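Local coordinates for ABC transporter ATP-binding protein (Sulfolobus tokodaii, PDB 2PJZ), which probably binds and hydrolyses ATP as the nucleotide-binding subunit of an ABC transporter, possibly one that carries cobalt, at residues A[166-169]-A[170-174]; A[246-249]-A[250-253]; A[86-89]-A[90-94]; A[59-63]-A[64-68]. All coordinates share one frame; numbering follows the deposited sequence. Where two conformers were deposited one is given.

Contact 1 of 4, residues A[166-169]-A[170-174]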
loop_
_atom_site.group_PDB
_atom_site.type_symbol
_atom_site.label_atom_id
_atom_site.label_comp_id
_atom_site.label_asym_id
_atom_site.label_seq_id
_atom_site.Cartn_x
_atom_site.Cartn_y
_atom_site.Cartn_z
ATOM N N VAL A 166 4.442 -0.440 16.458
ATOM C CA VAL A 166 3.291 0.291 16.985
ATOM C C VAL A 166 2.259 0.588 15.869
ATOM O O VAL A 166 1.065 0.280 16.017
ATOM C CB VAL A 166 3.721 1.573 17.737
ATOM C CG1 VAL A 166 2.507 2.398 18.124
ATOM C CG2 VAL A 166 4.498 1.189 19.017
ATOM N N ILE A 167 2.725 1.134 14.747
ATOM C CA ILE A 167 1.804 1.486 13.659
ATOM C C ILE A 167 1.188 0.231 13.008
ATOM O O ILE A 167 0.052 0.258 12.578
ATOM C CB ILE A 167 2.457 2.451 12.620
ATOM C CG1 ILE A 167 1.386 3.205 11.808
ATOM C CG2 ILE A 167 3.423 1.701 11.698
ATOM C CD1 ILE A 167 0.523 4.124 12.613
ATOM N N SER A 168 1.937 -0.870 12.975
ATOM C CA SER A 168 1.446 -2.131 12.425
ATOM C C SER A 168 0.269 -2.648 13.241
ATOM O O SER A 168 -0.682 -3.175 12.685
ATOM C CB SER A 168 2.554 -3.181 12.377
ATOM O OG SER A 168 2.115 -4.364 11.739
ATOM N N ARG A 169 0.345 -2.491 14.559
ATOM C CA ARG A 169 -0.744 -2.885 15.448
ATOM C C ARG A 169 -2.013 -2.105 15.080
ATOM O O ARG A 169 -3.096 -2.679 14.998
ATOM C CB ARG A 169 -0.337 -2.757 16.947
ATOM C CG ARG A 169 0.667 -3.907 17.360
ATOM C CD ARG A 169 1.505 -3.792 18.717
ATOM N NE ARG A 169 2.535 -4.871 18.738
ATOM C CZ ARG A 169 3.858 -4.715 18.950
ATOM N NH1 ARG A 169 4.363 -3.520 19.256
ATOM N NH2 ARG A 169 4.683 -5.772 18.889
ATOM N N TYR A 170 -1.874 -0.814 14.787
ATOM C CA TYR A 170 -3.055 -0.009 14.403
ATOM C C TYR A 170 -3.569 -0.323 12.993
ATOM O O TYR A 170 -4.776 -0.302 12.741
ATOM C CB TYR A 170 -2.739 1.475 14.536
ATOM C CG TYR A 170 -2.704 1.941 15.969
ATOM C CD1 TYR A 170 -3.838 1.850 16.773
ATOM C CD2 TYR A 170 -1.546 2.495 16.511
ATOM C CE1 TYR A 170 -3.815 2.281 18.090
ATOM C CE2 TYR A 170 -1.511 2.929 17.833
ATOM C CZ TYR A 170 -2.641 2.815 18.610
ATOM O OH TYR A 170 -2.595 3.260 19.913
ATOM N N ILE A 171 -2.634 -0.565 12.080
ATOM C CA ILE A 171 -2.953 -0.962 10.702
ATOM C C ILE A 171 -3.772 -2.246 10.740
ATOM O O ILE A 171 -4.739 -2.402 10.001
ATOM C CB ILE A 171 -1.635 -1.104 9.845
ATOM C CG1 ILE A 171 -1.053 0.287 9.578
ATOM C CG2 ILE A 171 -1.876 -1.894 8.530
ATOM C CD1 ILE A 171 0.347 0.317 8.958
ATOM N N LYS A 172 -3.404 -3.168 11.623
ATOM C CA LYS A 172 -4.095 -4.447 11.692
ATOM C C LYS A 172 -5.463 -4.342 12.363
ATOM O O LYS A 172 -6.399 -5.070 11.997
ATOM C CB LYS A 172 -3.182 -5.526 12.287
ATOM C CG LYS A 172 -1.922 -5.760 11.386
ATOM C CD LYS A 172 -0.788 -6.528 12.112
ATOM C CE LYS A 172 -1.032 -8.020 12.182
ATOM N NZ LYS A 172 0.198 -8.677 12.773
ATOM N N GLU A 173 -5.588 -3.401 13.301
ATOM C CA GLU A 173 -6.828 -3.220 14.061
ATOM C C GLU A 173 -7.881 -2.391 13.329
ATOM O O GLU A 173 -9.082 -2.686 13.428
ATOM C CB GLU A 173 -6.534 -2.605 15.428
ATOM C CG GLU A 173 -7.803 -2.202 16.190
ATOM C CD GLU A 173 -7.533 -1.778 17.606
ATOM O OE1 GLU A 173 -6.356 -1.432 17.905
ATOM O OE2 GLU A 173 -8.505 -1.789 18.416
ATOM N N TYR A 174 -7.437 -1.378 12.585
ATOM C CA TYR A 174 -8.348 -0.457 11.910
ATOM C C TYR A 174 -8.341 -0.605 10.370
ATOM O O TYR A 174 -7.390 -1.157 9.774
ATOM C CB TYR A 174 -8.047 0.982 12.359
ATOM C CG TYR A 174 -8.305 1.186 13.836
ATOM C CD1 TYR A 174 -9.606 1.331 14.312
ATOM C CD2 TYR A 174 -7.257 1.186 14.764
ATOM C CE1 TYR A 174 -9.864 1.498 15.669
ATOM C CE2 TYR A 174 -7.506 1.357 16.146
ATOM C CZ TYR A 174 -8.813 1.511 16.579
ATOM O OH TYR A 174 -9.106 1.684 17.922
HETATM O O HOH W 1 1.332 -6.271 14.560
#

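Contact 2 of 4, residues A[246-249]-A[250-253]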
loop_
_atom_site.group_PDB
_atom_site.type_symbol
_atom_site.label_atom_id
_atom_site.label_comp_id
_atom_site.label_asym_id
_atom_site.label_seq_id
_atom_site.Cartn_x
_atom_site.Cartn_y
_atom_site.Cartn_z
ATOM N N MET A 246 16.621 -20.261 -3.565
ATOM C CA MET A 246 16.933 -19.289 -2.521
ATOM C C MET A 246 15.661 -18.842 -1.803
ATOM O O MET A 246 14.620 -18.711 -2.420
ATOM C CB MET A 246 17.689 -18.067 -3.068
ATOM C CG MET A 246 18.287 -17.210 -1.952
ATOM S SD MET A 246 18.822 -15.536 -2.391
ATOM C CE MET A 246 18.029 -14.760 -1.010
ATOM N N LYS A 247 15.787 -18.615 -0.502
ATOM C CA LYS A 247 14.682 -18.240 0.356
ATOM C C LYS A 247 14.173 -16.837 0.011
ATOM O O LYS A 247 14.944 -15.880 -0.065
ATOM C CB LYS A 247 15.120 -18.273 1.827
ATOM C CG LYS A 247 15.577 -19.650 2.333
ATOM C CD LYS A 247 14.394 -20.605 2.446
ATOM C CE LYS A 247 14.851 -21.991 2.905
ATOM N NZ LYS A 247 13.741 -22.985 2.812
ATOM N N PHE A 248 12.863 -16.724 -0.191
ATOM C CA PHE A 248 12.269 -15.421 -0.447
ATOM C C PHE A 248 12.567 -14.497 0.716
ATOM O O PHE A 248 12.845 -13.305 0.516
ATOM C CB PHE A 248 10.752 -15.546 -0.648
ATOM C CG PHE A 248 10.104 -14.234 -0.935
ATOM C CD1 PHE A 248 9.962 -13.798 -2.241
ATOM C CD2 PHE A 248 9.698 -13.419 0.099
ATOM C CE1 PHE A 248 9.395 -12.558 -2.514
ATOM C CE2 PHE A 248 9.129 -12.183 -0.163
ATOM C CZ PHE A 248 8.980 -11.773 -1.478
ATOM N N GLY A 249 12.531 -15.057 1.929
ATOM C CA GLY A 249 12.882 -14.333 3.148
ATOM C C GLY A 249 14.272 -13.718 3.201
ATOM O O GLY A 249 14.541 -12.852 4.031
ATOM N N ALA A 250 15.177 -14.177 2.345
ATOM C CA ALA A 250 16.526 -13.652 2.378
ATOM C C ALA A 250 16.771 -12.702 1.212
ATOM O O ALA A 250 17.865 -12.141 1.078
ATOM C CB ALA A 250 17.557 -14.805 2.393
ATOM N N LEU A 251 15.726 -12.473 0.404
ATOM C CA LEU A 251 15.860 -11.740 -0.854
ATOM C C LEU A 251 16.454 -10.342 -0.690
ATOM O O LEU A 251 17.271 -9.906 -1.500
ATOM C CB LEU A 251 14.519 -11.679 -1.604
ATOM C CG LEU A 251 14.684 -11.900 -3.102
ATOM C CD1 LEU A 251 15.035 -13.353 -3.328
ATOM C CD2 LEU A 251 13.416 -11.525 -3.846
ATOM N N GLY A 252 16.050 -9.633 0.350
ATOM C CA GLY A 252 16.624 -8.320 0.585
ATOM C C GLY A 252 15.919 -7.259 -0.230
ATOM O O GLY A 252 15.413 -6.297 0.330
ATOM N N SER A 253 15.830 -7.448 -1.540
ATOM C CA SER A 253 15.228 -6.451 -2.432
ATOM C C SER A 253 14.435 -7.104 -3.543
ATOM O O SER A 253 14.889 -8.079 -4.139
ATOM C CB SER A 253 16.324 -5.561 -3.060
ATOM O OG SER A 253 15.810 -4.890 -4.204
HETATM O O HOH W 2 14.368 -10.045 2.466
#

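Contact 3 of 4, residues A[86-89]-A[90-94]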
loop_
_atom_site.group_PDB
_atom_site.type_symbol
_atom_site.label_atom_id
_atom_site.label_comp_id
_atom_site.label_asym_id
_atom_site.label_seq_id
_atom_site.Cartn_x
_atom_site.Cartn_y
_atom_site.Cartn_z
ATOM N N ILE A 86 0.267 20.098 3.515
ATOM C CA ILE A 86 1.582 20.120 4.112
ATOM C C ILE A 86 1.758 21.451 4.881
ATOM O O ILE A 86 2.318 21.471 5.978
ATOM C CB ILE A 86 2.687 19.780 3.025
ATOM C CG1 ILE A 86 3.517 18.555 3.437
ATOM C CG2 ILE A 86 3.564 20.963 2.679
ATOM C CD1 ILE A 86 4.607 18.164 2.423
ATOM N N GLY A 87 1.172 22.523 4.345
ATOM C CA GLY A 87 1.333 23.890 4.854
ATOM C C GLY A 87 0.750 24.243 6.217
ATOM O O GLY A 87 1.381 25.000 6.973
ATOM N N VAL A 88 -0.445 23.726 6.537
ATOM C CA VAL A 88 -1.061 23.993 7.861
ATOM C C VAL A 88 -0.562 23.060 8.965
ATOM O O VAL A 88 0.130 22.055 8.715
ATOM C CB VAL A 88 -2.627 23.966 7.844
ATOM C CG1 VAL A 88 -3.195 25.223 7.215
ATOM C CG2 VAL A 88 -3.153 22.730 7.147
ATOM N N THR A 89 -0.957 23.364 10.191
ATOM C CA THR A 89 -0.549 22.550 11.317
ATOM C C THR A 89 -1.263 21.187 11.325
ATOM O O THR A 89 -2.321 21.019 10.698
ATOM C CB THR A 89 -0.717 23.303 12.660
ATOM O OG1 THR A 89 0.100 22.684 13.654
ATOM C CG2 THR A 89 -2.162 23.295 13.136
ATOM N N VAL A 90 -0.674 20.217 12.021
ATOM C CA VAL A 90 -1.309 18.906 12.211
ATOM C C VAL A 90 -2.672 19.082 12.875
ATOM O O VAL A 90 -3.647 18.470 12.471
ATOM C CB VAL A 90 -0.447 17.970 13.093
ATOM C CG1 VAL A 90 -1.241 16.721 13.513
ATOM C CG2 VAL A 90 0.853 17.612 12.371
ATOM N N ASN A 91 -2.735 19.932 13.898
ATOM C CA ASN A 91 -3.996 20.167 14.602
ATOM C C ASN A 91 -5.075 20.672 13.643
ATOM O O ASN A 91 -6.229 20.249 13.716
ATOM C CB ASN A 91 -3.761 21.119 15.793
ATOM C CG ASN A 91 -4.950 21.259 16.677
ATOM O OD1 ASN A 91 -5.656 20.295 16.977
ATOM N ND2 ASN A 91 -5.178 22.484 17.132
ATOM N N ASP A 92 -4.690 21.533 12.710
ATOM C CA ASP A 92 -5.612 22.048 11.708
ATOM C C ASP A 92 -6.128 20.894 10.850
ATOM O O ASP A 92 -7.305 20.836 10.517
ATOM C CB ASP A 92 -4.926 23.048 10.801
ATOM C CG ASP A 92 -4.787 24.423 11.439
ATOM O OD1 ASP A 92 -5.443 24.679 12.462
ATOM O OD2 ASP A 92 -4.006 25.219 10.903
ATOM N N ILE A 93 -5.231 19.986 10.492
ATOM C CA ILE A 93 -5.610 18.818 9.672
ATOM C C ILE A 93 -6.550 17.920 10.446
ATOM O O ILE A 93 -7.535 17.416 9.886
ATOM C CB ILE A 93 -4.378 18.023 9.194
ATOM C CG1 ILE A 93 -3.449 18.942 8.391
ATOM C CG2 ILE A 93 -4.822 16.779 8.367
ATOM C CD1 ILE A 93 -2.108 18.356 8.088
ATOM N N VAL A 94 -6.249 17.712 11.728
ATOM C CA VAL A 94 -7.148 16.932 12.587
ATOM C C VAL A 94 -8.571 17.482 12.561
ATOM O O VAL A 94 -9.524 16.715 12.368
ATOM C CB VAL A 94 -6.618 16.803 14.025
ATOM C CG1 VAL A 94 -7.653 16.159 14.931
ATOM C CG2 VAL A 94 -5.329 15.985 14.012
#

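Contact 4 of 4, residues A[59-63]-A[64-68]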
loop_
_atom_site.group_PDB
_atom_site.type_symbol
_atom_site.label_atom_id
_atom_site.label_comp_id
_atom_site.label_asym_id
_atom_site.label_seq_id
_atom_site.Cartn_x
_atom_site.Cartn_y
_atom_site.Cartn_z
ATOM N N ASN A 59 -11.790 1.531 -15.251
ATOM C CA ASN A 59 -12.746 1.892 -14.200
ATOM C C ASN A 59 -12.302 1.351 -12.884
ATOM O O ASN A 59 -11.691 0.286 -12.815
ATOM C CB ASN A 59 -14.136 1.353 -14.582
ATOM C CG ASN A 59 -14.713 2.116 -15.770
ATOM O OD1 ASN A 59 -14.682 1.629 -16.924
ATOM N ND2 ASN A 59 -15.047 3.356 -15.540
ATOM N N ILE A 60 -12.559 2.114 -11.821
ATOM C CA ILE A 60 -12.260 1.688 -10.451
ATOM C C ILE A 60 -13.534 1.927 -9.657
ATOM O O ILE A 60 -14.054 3.068 -9.627
ATOM C CB ILE A 60 -11.085 2.524 -9.803
ATOM C CG1 ILE A 60 -9.783 2.372 -10.655
ATOM C CG2 ILE A 60 -10.849 2.094 -8.311
ATOM C CD1 ILE A 60 -8.602 3.321 -10.298
ATOM N N PHE A 61 -14.025 0.873 -8.993
ATOM C CA PHE A 61 -15.267 0.975 -8.200
ATOM C C PHE A 61 -15.007 0.731 -6.729
ATOM O O PHE A 61 -14.363 -0.267 -6.382
ATOM C CB PHE A 61 -16.336 -0.041 -8.685
ATOM C CG PHE A 61 -16.736 0.142 -10.141
ATOM C CD1 PHE A 61 -17.817 0.971 -10.500
ATOM C CD2 PHE A 61 -16.013 -0.476 -11.127
ATOM C CE1 PHE A 61 -18.192 1.136 -11.862
ATOM C CE2 PHE A 61 -16.382 -0.351 -12.494
ATOM C CZ PHE A 61 -17.459 0.498 -12.857
ATOM N N ILE A 62 -15.483 1.632 -5.876
ATOM C CA ILE A 62 -15.426 1.426 -4.430
ATOM C C ILE A 62 -16.874 1.290 -3.960
ATOM O O ILE A 62 -17.653 2.216 -4.091
ATOM C CB ILE A 62 -14.724 2.610 -3.716
ATOM C CG1 ILE A 62 -13.275 2.799 -4.277
ATOM C CG2 ILE A 62 -14.679 2.415 -2.197
ATOM C CD1 ILE A 62 -12.598 4.056 -3.715
ATOM N N ASN A 63 -17.227 0.103 -3.488
ATOM C CA ASN A 63 -18.629 -0.197 -3.133
ATOM C C ASN A 63 -19.585 0.210 -4.252
ATOM O O ASN A 63 -20.642 0.830 -4.009
ATOM C CB ASN A 63 -18.987 0.379 -1.747
ATOM C CG ASN A 63 -18.313 -0.406 -0.626
ATOM O OD1 ASN A 63 -17.958 -1.575 -0.801
ATOM N ND2 ASN A 63 -18.126 0.229 0.524
ATOM N N GLY A 64 -19.186 -0.153 -5.488
ATOM C CA GLY A 64 -20.007 0.041 -6.680
ATOM C C GLY A 64 -20.023 1.471 -7.217
ATOM O O GLY A 64 -20.662 1.723 -8.232
ATOM N N MET A 65 -19.349 2.396 -6.527
ATOM C CA MET A 65 -19.230 3.790 -6.963
ATOM C C MET A 65 -17.936 3.945 -7.764
ATOM O O MET A 65 -16.834 3.795 -7.210
ATOM C CB MET A 65 -19.178 4.743 -5.744
ATOM C CG MET A 65 -20.302 4.577 -4.715
ATOM S SD MET A 65 -20.323 5.883 -3.411
ATOM C CE MET A 65 -21.767 5.463 -2.489
ATOM N N GLU A 66 -18.050 4.252 -9.064
ATOM C CA GLU A 66 -16.865 4.513 -9.870
ATOM C C GLU A 66 -16.138 5.752 -9.326
ATOM O O GLU A 66 -16.765 6.736 -8.872
ATOM C CB GLU A 66 -17.208 4.631 -11.374
ATOM C CG GLU A 66 -16.087 4.078 -12.302
ATOM C CD GLU A 66 -14.951 5.045 -12.490
ATOM O OE1 GLU A 66 -13.793 4.606 -12.447
ATOM O OE2 GLU A 66 -15.226 6.273 -12.645
ATOM N N VAL A 67 -14.818 5.688 -9.306
ATOM C CA VAL A 67 -14.041 6.716 -8.625
ATOM C C VAL A 67 -14.294 8.120 -9.183
ATOM O O VAL A 67 -14.272 9.107 -8.435
ATOM C CB VAL A 67 -12.544 6.325 -8.571
ATOM C CG1 VAL A 67 -11.634 7.587 -8.342
ATOM C CG2 VAL A 67 -12.339 5.291 -7.465
ATOM N N ARG A 68 -14.593 8.230 -10.471
ATOM C CA ARG A 68 -14.944 9.556 -11.044
ATOM C C ARG A 68 -16.213 10.164 -10.454
ATOM O O ARG A 68 -16.465 11.347 -10.623
ATOM C CB ARG A 68 -15.110 9.444 -12.562
ATOM C CG ARG A 68 -13.788 9.072 -13.223
ATOM C CD ARG A 68 -14.001 8.713 -14.697
ATOM N NE ARG A 68 -12.722 8.270 -15.295
ATOM C CZ ARG A 68 -12.436 6.997 -15.572
ATOM N NH1 ARG A 68 -13.326 6.029 -15.274
ATOM N NH2 ARG A 68 -11.256 6.680 -16.112
HETATM O O HOH W 3 -16.952 -1.978 -5.962
#

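Contact 1 of 4, residues A[166-169]-A[170-174]
Y170 leans back along its helix to lie beside V166, one turn earlier, the two side chains pointing the same way. Its CB rests on the carbonyl oxygen of I167 (3.6 Å from CB to O). CG, next along, is placed anti to the carbonyl carbon (chi1 -75°), which turns the ring toward the start of the helix. From there CD2 comes 3.5 Å from V166 O, an oblique approach, and CE2 meets CG1 of V166 at 4.1 Å. Beyond these atoms the ring packs on E110, M111 and A114 of helix 105-114 and on L143 of helix 131-144. Cutting the ring back to an alanine is likely to open a gap toward these two helices and leave V166 CG1 without its aromatic neighbour. All of this sits on helix 161-173, the crossover of a beta-alpha-beta unit whose parallel strands, 149-153 and 177-182, are neighbours in the central sheet of the P-loop NTPase fold. The backbone keeps i to i+4 bonds: I171 N to I167 O spans 2.9 Å, whereas Y170 N to V166 O is long and weak. On the buried side, I167 CG1 and I171 CD1 meet obliquely at 4.2 Å, with I167 packed on L136, T139 and S140 of helix 131-144. K172 lays its aliphatic part over the preceding turn, its CG 3.1 Å from S168 O. Its chain then bends at chi3 (79°) and carries NZ to L190 O, with a water as further acceptor, while S168 OG, in the one of its two conformers given here, bonds to the hydroxyl of Y191.

Contact 2 of 4, residues A[246-249]-A[250-253]
The methyl end of M246 curls over A250, filling the hollow beside that residue's small side chain. CE lies 3.4 Å from A250 CB and 3.3 Å from A250 C, a snug fit reached because the otherwise extended chain bends at its last torsion (chi3 133°). The same methyl borders L251, whose CD1 stands 4.0 Å from M246 CE. L251 is the larger bump: its CB presses on the carbonyl oxygen of F248 (3.2 Å from CB to O), and its CD2 comes obliquely toward F248 CE1 at 4.4 Å. Both of these side chains are buried, F248 against L185, L188 and S216, L251 against L185 and I218. The backbone is folded tightly enough to bring them together by two successive bonds, A250 N to K247 O and L251 N to F248 O, each 3.0 Å long. A water bridges G249 O and G252 N; at the backbone angles of G252 a CB would jam against the carbonyl oxygen of L251. The arrangement is that of two overlapping beta turns, which end the short, weakly bonded edge strand 246-247 of the four-stranded antiparallel sheet near the C-terminus and redirect the chain toward helix 256-260.

Contact 3 of 4, residues A[86-89]-A[90-94]
A chi1 of -76° puts CG2 of V88 between its backbone N and carbonyl carbon, from where it reaches I93 CG1 at 4.0 Å, the two side chains meeting at a slant. D92, with CG anti to its carbonyl carbon (chi1 -79°), folds back toward the start of the helix; its side chain and that of V88 cross at about a right angle, and D92 OD2 comes 3.6 Å from V88 CB. Next to this pair T89 was modelled in two conformers; in one of them its methyl also fills the angle beside D92, a contact therefore doubtful in its detail. T89 occupies the N-cap position of helix 90-100, yet its side chain makes no capping bond: in the given conformer OG1 lies within bonding distance of R124 O, its main partner, and of L122 O, though the detail is uncertain. The first helical bond runs instead from the backbone, I93 N to T89 O, 3.1 Å long. The same oxygen receives I93 CG1 at 3.3 Å. This helix opens the stretch of helices 90-100, 105-114 and 131-144 that follows strand 76-78, corresponding to the helical subdomain of ABC ATPases. A loop runs alongside its first turn, with backbone bonds from V90 to R124 and from N91 to L122. Lying beside the N-terminal end of the helix, the charge of D92 is probably favoured by the helix dipole. I93 continues inward to Y84, L126 and L141, while N91 OD1 accepts a bond from R105.

Contact 4 of 4, residues A[59-63]-A[64-68]
E66 reaches across the hairpin to I60, its OE1 taking the backbone N-H of I60 with the anti lone pair, 2.9 Å from OE1 to N and nearly straight at 173°. CG of E66 lies over one face of the F61 ring, a CH-pi contact 4.0 Å from CG to the centroid, and from there a bend at chi2 (-80°) swings the carboxylate back to I60 N. Beside it V67 N meets I60 O at 2.7 Å, and on the buried side the CG2 atoms of I60 and V67 touch at 3.6 Å. The strands are joined by a type I' beta turn from I62 to M65, bonded both ways between these residues, with N63 and G64 at positive phi. Around the carboxylate, R68 NH1 makes a salt bridge to E66 OE1 (3.2 Å), and R68 N bonds to E66 OE2 from above the carboxylate plane; the Y56 hydroxyl also binds OE1, and NH1 is shared with G58 O. With an alanine here, I60 N would probably lose its acceptor and the R68 guanidinium its countercharge. Gripped by so many donors, the buried carboxylate is likely to stay ionised.

The four contacts lie apart, with no two touching. The centre of contact 1 is the nearest to the centre of the chain, about 14 Å from it, on the helix linking two strands of the central sheet; that of contact 3 is the farthest, about 23 Å from the same point, at the start of a helix in the helical part. They share neighbours, since both pack on helices 105-114 and 131-144, though at different places. Contact 4 is the hairpin at one edge of the antiparallel sheet that also holds strand 2-11, and contact 2 lies in the C-terminal portion, their centres about 36 Å apart. All are partly buried. Contacts 1 to 3 rest mainly on apolar side chains and backbone bonds, whereas contact 4 is organised round a charged, buried carboxylate.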